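Local atomic coordinates of succinylglutamate desuccinylase/aspartoacylase (Shewanella frigidimarina, PDB entry 3LWU), a protein that binds zinc and is probably a metal-dependent hydrolase of the succinylglutamate desuccinylase/aspartoacylase family, acting on ester bonds. Residues Y57-V62 with V188-T193; V41-F46 with T90-A95. One frame throughout, in Å; residues are numbered along the deposited sequence.

Interaction 1. Residues Y57-V62 with V188-T193. With ZN (zinc ion), chain C.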
loop_
_atom_site.group_PDB
_atom_site.type_symbol
_atom_site.label_atom_id
_atom_site.label_comp_id
_atom_site.label_asym_id
_atom_site.label_seq_id
_atom_site.Cartn_x
_atom_site.Cartn_y
_atom_site.Cartn_z
ATOM N N TYR A 57 15.461 -25.805 -16.530
ATOM C CA TYR A 57 15.516 -24.552 -15.750
ATOM C C TYR A 57 14.227 -24.471 -14.965
ATOM O O TYR A 57 13.138 -24.596 -15.527
ATOM C CB TYR A 57 15.650 -23.333 -16.649
ATOM C CG TYR A 57 15.501 -22.013 -15.917
ATOM C CD1 TYR A 57 16.566 -21.474 -15.197
ATOM C CD2 TYR A 57 14.299 -21.328 -15.912
ATOM C CE1 TYR A 57 16.455 -20.305 -14.547
ATOM C CE2 TYR A 57 14.167 -20.141 -15.219
ATOM C CZ TYR A 57 15.254 -19.632 -14.542
ATOM O OH TYR A 57 15.170 -18.439 -13.863
ATOM N N ILE A 58 14.353 -24.341 -13.656
ATOM C CA ILE A 58 13.201 -24.324 -12.763
ATOM C C ILE A 58 13.289 -23.080 -11.915
ATOM O O ILE A 58 14.325 -22.868 -11.314
ATOM C CB ILE A 58 13.219 -25.532 -11.839
ATOM C CG1 ILE A 58 13.196 -26.831 -12.658
ATOM C CG2 ILE A 58 12.007 -25.494 -10.880
ATOM C CD1 ILE A 58 13.320 -28.145 -11.787
ATOM N N GLN A 59 12.245 -22.251 -11.887
ATOM C CA GLN A 59 12.228 -21.047 -11.062
ATOM C C GLN A 59 10.953 -20.993 -10.230
ATOM O O GLN A 59 9.966 -21.595 -10.586
ATOM C CB GLN A 59 12.393 -19.755 -11.875
ATOM C CG GLN A 59 11.241 -19.430 -12.881
ATOM C CD GLN A 59 11.398 -18.077 -13.538
ATOM O OE1 GLN A 59 12.520 -17.621 -13.749
ATOM N NE2 GLN A 59 10.267 -17.420 -13.854
ATOM N N ALA A 60 11.006 -20.297 -9.101
ATOM C CA ALA A 60 9.838 -20.077 -8.263
ATOM C C ALA A 60 9.726 -18.627 -7.842
ATOM O O ALA A 60 10.749 -17.913 -7.782
ATOM C CB ALA A 60 9.907 -20.973 -6.974
ATOM N N ASN A 61 8.492 -18.203 -7.532
ATOM C CA ASN A 61 8.240 -17.042 -6.625
ATOM C C ASN A 61 8.462 -15.709 -7.318
ATOM O O ASN A 61 8.733 -14.712 -6.680
ATOM C CB ASN A 61 9.100 -17.187 -5.354
ATOM C CG ASN A 61 8.538 -16.472 -4.095
ATOM O OD1 ASN A 61 9.188 -16.547 -3.057
ATOM N ND2 ASN A 61 7.348 -15.830 -4.167
ATOM N N VAL A 62 8.275 -15.680 -8.642
ATOM C CA VAL A 62 8.268 -14.416 -9.366
ATOM C C VAL A 62 7.140 -13.512 -8.893
ATOM O O VAL A 62 7.272 -12.283 -8.847
ATOM C CB VAL A 62 8.182 -14.634 -10.865
ATOM C CG1 VAL A 62 7.900 -13.320 -11.575
ATOM C CG2 VAL A 62 9.495 -15.241 -11.359
ATOM N N VAL A 188 11.540 -25.941 -19.307
ATOM C CA VAL A 188 11.396 -24.794 -18.410
ATOM C C VAL A 188 10.170 -25.024 -17.528
ATOM O O VAL A 188 9.101 -25.308 -18.040
ATOM C CB VAL A 188 11.211 -23.476 -19.197
ATOM C CG1 VAL A 188 10.777 -22.289 -18.245
ATOM C CG2 VAL A 188 12.475 -23.152 -19.971
ATOM N N LEU A 189 10.349 -24.924 -16.208
ATOM C CA LEU A 189 9.251 -25.027 -15.256
ATOM C C LEU A 189 9.222 -23.745 -14.455
ATOM O O LEU A 189 10.202 -23.421 -13.737
ATOM C CB LEU A 189 9.417 -26.213 -14.319
ATOM C CG LEU A 189 9.651 -27.591 -14.955
ATOM C CD1 LEU A 189 9.976 -28.618 -13.860
ATOM C CD2 LEU A 189 8.499 -28.043 -15.824
ATOM N N ASP A 190 8.112 -23.018 -14.575
ATOM C CA ASP A 190 7.870 -21.794 -13.803
ATOM C C ASP A 190 6.871 -22.146 -12.729
ATOM O O ASP A 190 5.741 -22.480 -13.036
ATOM C CB ASP A 190 7.318 -20.703 -14.717
ATOM C CG ASP A 190 7.330 -19.324 -14.092
ATOM O OD1 ASP A 190 7.907 -19.138 -13.001
ATOM O OD2 ASP A 190 6.728 -18.395 -14.719
ATOM N N LEU A 191 7.300 -22.102 -11.483
ATOM C CA LEU A 191 6.486 -22.508 -10.350
ATOM C C LEU A 191 5.786 -21.339 -9.665
ATOM O O LEU A 191 6.428 -20.439 -9.117
ATOM C CB LEU A 191 7.357 -23.212 -9.315
ATOM C CG LEU A 191 8.240 -24.381 -9.749
ATOM C CD1 LEU A 191 8.821 -25.034 -8.562
ATOM C CD2 LEU A 191 7.478 -25.434 -10.606
ATOM N N HIS A 192 4.460 -21.401 -9.697
ATOM C CA HIS A 192 3.572 -20.399 -9.167
ATOM C C HIS A 192 2.594 -21.029 -8.161
ATOM O O HIS A 192 2.631 -22.218 -7.907
ATOM C CB HIS A 192 2.780 -19.779 -10.313
ATOM C CG HIS A 192 3.571 -18.844 -11.177
ATOM N ND1 HIS A 192 3.341 -17.489 -11.201
ATOM C CD2 HIS A 192 4.546 -19.076 -12.094
ATOM C CE1 HIS A 192 4.122 -16.931 -12.109
ATOM N NE2 HIS A 192 4.886 -17.866 -12.644
ATOM N N THR A 193 1.773 -20.196 -7.518
ATOM C CA THR A 193 0.593 -20.670 -6.791
ATOM C C THR A 193 -0.585 -19.800 -7.207
ATOM O O THR A 193 -0.407 -18.708 -7.724
ATOM C CB THR A 193 0.718 -20.577 -5.244
ATOM O OG1 THR A 193 0.424 -19.233 -4.831
ATOM C CG2 THR A 193 2.113 -21.012 -4.725
HETATM ZN ZN ZN C . 1.895 -16.468 -10.144
HETATM O O HOH W 1 7.480 -18.116 -10.373
#
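Gln59 and Asp190, paired across two neighbouring parallel strands, join through their side chains, while the Gln59 backbone bonds Leu189 and Leu191. Gln59 NE2 donates to Asp190 OD1 at 3.0 Å with the acceptor in the amide plane, yet it comes down on the carboxylate from above, the two planes standing 70° apart. With CG between its backbone N and carbonyl carbon (chi1 65°) and the chain extended beyond, Gln59 reaches over toward the next strand. Both amide atoms are held: Gln59 OE1 accepts from Tyr57 OH (2.8 Å), in the carbonyl plane on a lone pair, and NE2 also bonds Tyr124 OH, which together fix the amide's rotation. Asp190 in turn takes a weak bond from His192 NE2 on OD2, while His192 ND1 binds zinc at 2.1 Å. This is consistent with the carboxylate orienting, and perhaps polarising, a metal ligand, with Gln59 one shell further out. Water 1 joins Val62 N, Asp190 OD1 and Leu191 O where the strands part, and lies above one face of the His192 ring, toward its rim. On the opposite side of the sheet Ile58 runs alongside Leu189; Ile58 CG1 lies 3.9 Å from Leu189 CD1, and Ile58 CG2 4.0 Å from Leu191 CD1. Bonds such as Leu189 N to Tyr57 O (2.9 Å) keep the pairing in register. His63 and Glu66 join His192 on the zinc. Helix 68-80 packs on Ile58, Ala60 and Leu191, helix 230-247 on Tyr57, Gln59, Val188 and Asp190, and strands 89-92 and 257-263 flank the pair.

Interaction 2. Residues V41-F46 with T90-A95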
loop_
_atom_site.group_PDB
_atom_site.type_symbol
_atom_site.label_atom_id
_atom_site.label_comp_id
_atom_site.label_asym_id
_atom_site.label_seq_id
_atom_site.Cartn_x
_atom_site.Cartn_y
_atom_site.Cartn_z
ATOM N N VAL A 41 19.328 -13.156 -6.982
ATOM C CA VAL A 41 18.634 -14.432 -7.009
ATOM C C VAL A 41 19.672 -15.521 -6.868
ATOM O O VAL A 41 20.664 -15.501 -7.588
ATOM C CB VAL A 41 17.892 -14.618 -8.331
ATOM C CG1 VAL A 41 17.286 -16.010 -8.434
ATOM C CG2 VAL A 41 16.826 -13.508 -8.488
ATOM N N PRO A 42 19.461 -16.477 -5.937
ATOM C CA PRO A 42 20.374 -17.597 -5.767
ATOM C C PRO A 42 20.107 -18.657 -6.844
ATOM O O PRO A 42 18.969 -18.925 -7.162
ATOM C CB PRO A 42 20.026 -18.127 -4.378
ATOM C CG PRO A 42 18.605 -17.739 -4.148
ATOM C CD PRO A 42 18.371 -16.486 -4.946
ATOM N N ILE A 43 21.175 -19.204 -7.406
ATOM C CA ILE A 43 21.134 -20.185 -8.467
ATOM C C ILE A 43 21.886 -21.437 -7.978
ATOM O O ILE A 43 23.003 -21.354 -7.436
ATOM C CB ILE A 43 21.760 -19.619 -9.791
ATOM C CG1 ILE A 43 21.037 -18.308 -10.231
ATOM C CG2 ILE A 43 21.755 -20.639 -10.915
ATOM C CD1 ILE A 43 19.593 -18.474 -10.645
ATOM N N TYR A 44 21.237 -22.593 -8.164
ATOM C CA TYR A 44 21.770 -23.890 -7.819
ATOM C C TYR A 44 21.792 -24.683 -9.104
ATOM O O TYR A 44 20.809 -24.709 -9.854
ATOM C CB TYR A 44 20.856 -24.605 -6.804
ATOM C CG TYR A 44 20.768 -23.902 -5.479
ATOM C CD1 TYR A 44 21.776 -24.025 -4.543
ATOM C CD2 TYR A 44 19.700 -23.067 -5.175
ATOM C CE1 TYR A 44 21.707 -23.357 -3.289
ATOM C CE2 TYR A 44 19.636 -22.378 -3.930
ATOM C CZ TYR A 44 20.646 -22.543 -3.001
ATOM O OH TYR A 44 20.579 -21.926 -1.774
ATOM N N SER A 45 22.906 -25.342 -9.347
ATOM C CA SER A 45 23.071 -26.111 -10.559
ATOM C C SER A 45 23.515 -27.543 -10.254
ATOM O O SER A 45 24.518 -27.738 -9.583
ATOM C CB SER A 45 24.082 -25.398 -11.469
ATOM O OG SER A 45 24.385 -26.228 -12.571
ATOM N N PHE A 46 22.735 -28.534 -10.707
ATOM C CA PHE A 46 23.164 -29.923 -10.673
ATOM C C PHE A 46 23.671 -30.261 -12.065
ATOM O O PHE A 46 22.900 -30.336 -13.018
ATOM C CB PHE A 46 22.007 -30.867 -10.292
ATOM C CG PHE A 46 21.593 -30.808 -8.813
ATOM C CD1 PHE A 46 20.771 -29.826 -8.352
ATOM C CD2 PHE A 46 22.025 -31.760 -7.919
ATOM C CE1 PHE A 46 20.424 -29.773 -7.008
ATOM C CE2 PHE A 46 21.667 -31.736 -6.611
ATOM C CZ PHE A 46 20.872 -30.737 -6.145
ATOM N N THR A 90 19.066 -26.481 -13.451
ATOM C CA THR A 90 19.316 -25.185 -12.872
ATOM C C THR A 90 18.059 -24.736 -12.134
ATOM O O THR A 90 16.971 -24.753 -12.697
ATOM C CB THR A 90 19.686 -24.144 -13.944
ATOM O OG1 THR A 90 20.817 -24.611 -14.679
ATOM C CG2 THR A 90 20.033 -22.820 -13.282
ATOM N N LEU A 91 18.209 -24.349 -10.870
ATOM C CA LEU A 91 17.068 -23.972 -10.070
ATOM C C LEU A 91 17.266 -22.549 -9.562
ATOM O O LEU A 91 18.338 -22.211 -9.070
ATOM C CB LEU A 91 16.870 -24.962 -8.913
ATOM C CG LEU A 91 16.707 -26.407 -9.431
ATOM C CD1 LEU A 91 18.053 -27.102 -9.313
ATOM C CD2 LEU A 91 15.639 -27.188 -8.646
ATOM N N ALA A 92 16.216 -21.729 -9.695
ATOM C CA ALA A 92 16.243 -20.329 -9.278
ATOM C C ALA A 92 15.079 -20.089 -8.324
ATOM O O ALA A 92 14.025 -19.624 -8.744
ATOM C CB ALA A 92 16.165 -19.379 -10.482
ATOM N N PRO A 93 15.253 -20.446 -7.036
ATOM C CA PRO A 93 14.194 -20.089 -6.108
ATOM C C PRO A 93 14.288 -18.608 -5.751
ATOM O O PRO A 93 15.257 -17.949 -6.108
ATOM C CB PRO A 93 14.487 -20.973 -4.900
ATOM C CG PRO A 93 15.932 -21.095 -4.894
ATOM C CD PRO A 93 16.355 -21.138 -6.351
ATOM N N LEU A 94 13.281 -18.081 -5.078
ATOM C CA LEU A 94 13.313 -16.673 -4.631
ATOM C C LEU A 94 13.679 -15.753 -5.810
ATOM O O LEU A 94 14.557 -14.907 -5.702
ATOM C CB LEU A 94 14.310 -16.504 -3.476
ATOM C CG LEU A 94 14.067 -17.343 -2.209
ATOM C CD1 LEU A 94 15.321 -17.263 -1.259
ATOM C CD2 LEU A 94 12.769 -16.999 -1.397
ATOM N N ALA A 95 12.996 -15.915 -6.933
ATOM C CA ALA A 95 13.438 -15.299 -8.177
ATOM C C ALA A 95 13.049 -13.838 -8.321
ATOM O O ALA A 95 13.461 -13.204 -9.275
ATOM C CB ALA A 95 12.937 -16.111 -9.398
#
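Tyr44 and Leu91 form an antiparallel hydrogen-bonded pair, gripping each other through both backbone groups: Leu91 N donates to Tyr44 O at 2.8 Å, and Tyr44 N to Leu91 O at 3.1 Å. Ser45 and Thr90 follow as a non-hydrogen-bonded pair, after which the packing is mostly apolar. On the face of Ser45 and Thr90, Ile43 straddles two residues. Its CG2, anti to the backbone N, meets Thr90 CG2 at 3.7 Å, while CD1, at the end of the other branch, presses on Ala92 CB at 3.5 Å. On the opposite face the Tyr44 side chain crosses Pro93 at about a right angle, and Pro93 CG lies at the ring edge, 4.0 Å from Tyr44 CE2. Leu91 CD1 similarly approaches the edge of the Phe46 ring, 4.0 Å from Phe46 CD1. Past the end of strand 90-92, Ala95 O lies 3.5 Å from Val41 CG2. Tyr44 OH bonds Ile343 O and Tyr346 N of a second subunit, which places this face at a subunit interface, where Pro93 and Leu94 also pack on Ile343 of the second subunit. Strand 24-32 borders 41-46, strand 56-60 borders 90-92, and helix 68-80 packs on Tyr44, Phe46 and Pro93.

From the N terminus, strands 24-32 and 38-46 form an antiparallel pair, and strand 56-60 follows; the chain then passes through helix 68-80 and returns as strand 89-92 between 38-46 and 56-60. Interaction 2 closes the loop from 46 to 90. Interaction 1 closes a longer one, from 62 to 188, which includes helices 131-138, 143-160 and 170-182. Since 57-62 lies inside the first loop and 188-193 beyond it, the two closures cross. Their centres are 10 Å apart, and Ile58 joins them through probable backbone hydrogen bonds to Thr90 and Ala92. The resulting order, 24-32, 38-46, 89-92, 56-60, 187-194, connects the antiparallel strands near the second subunit with the parallel strands at the zinc site.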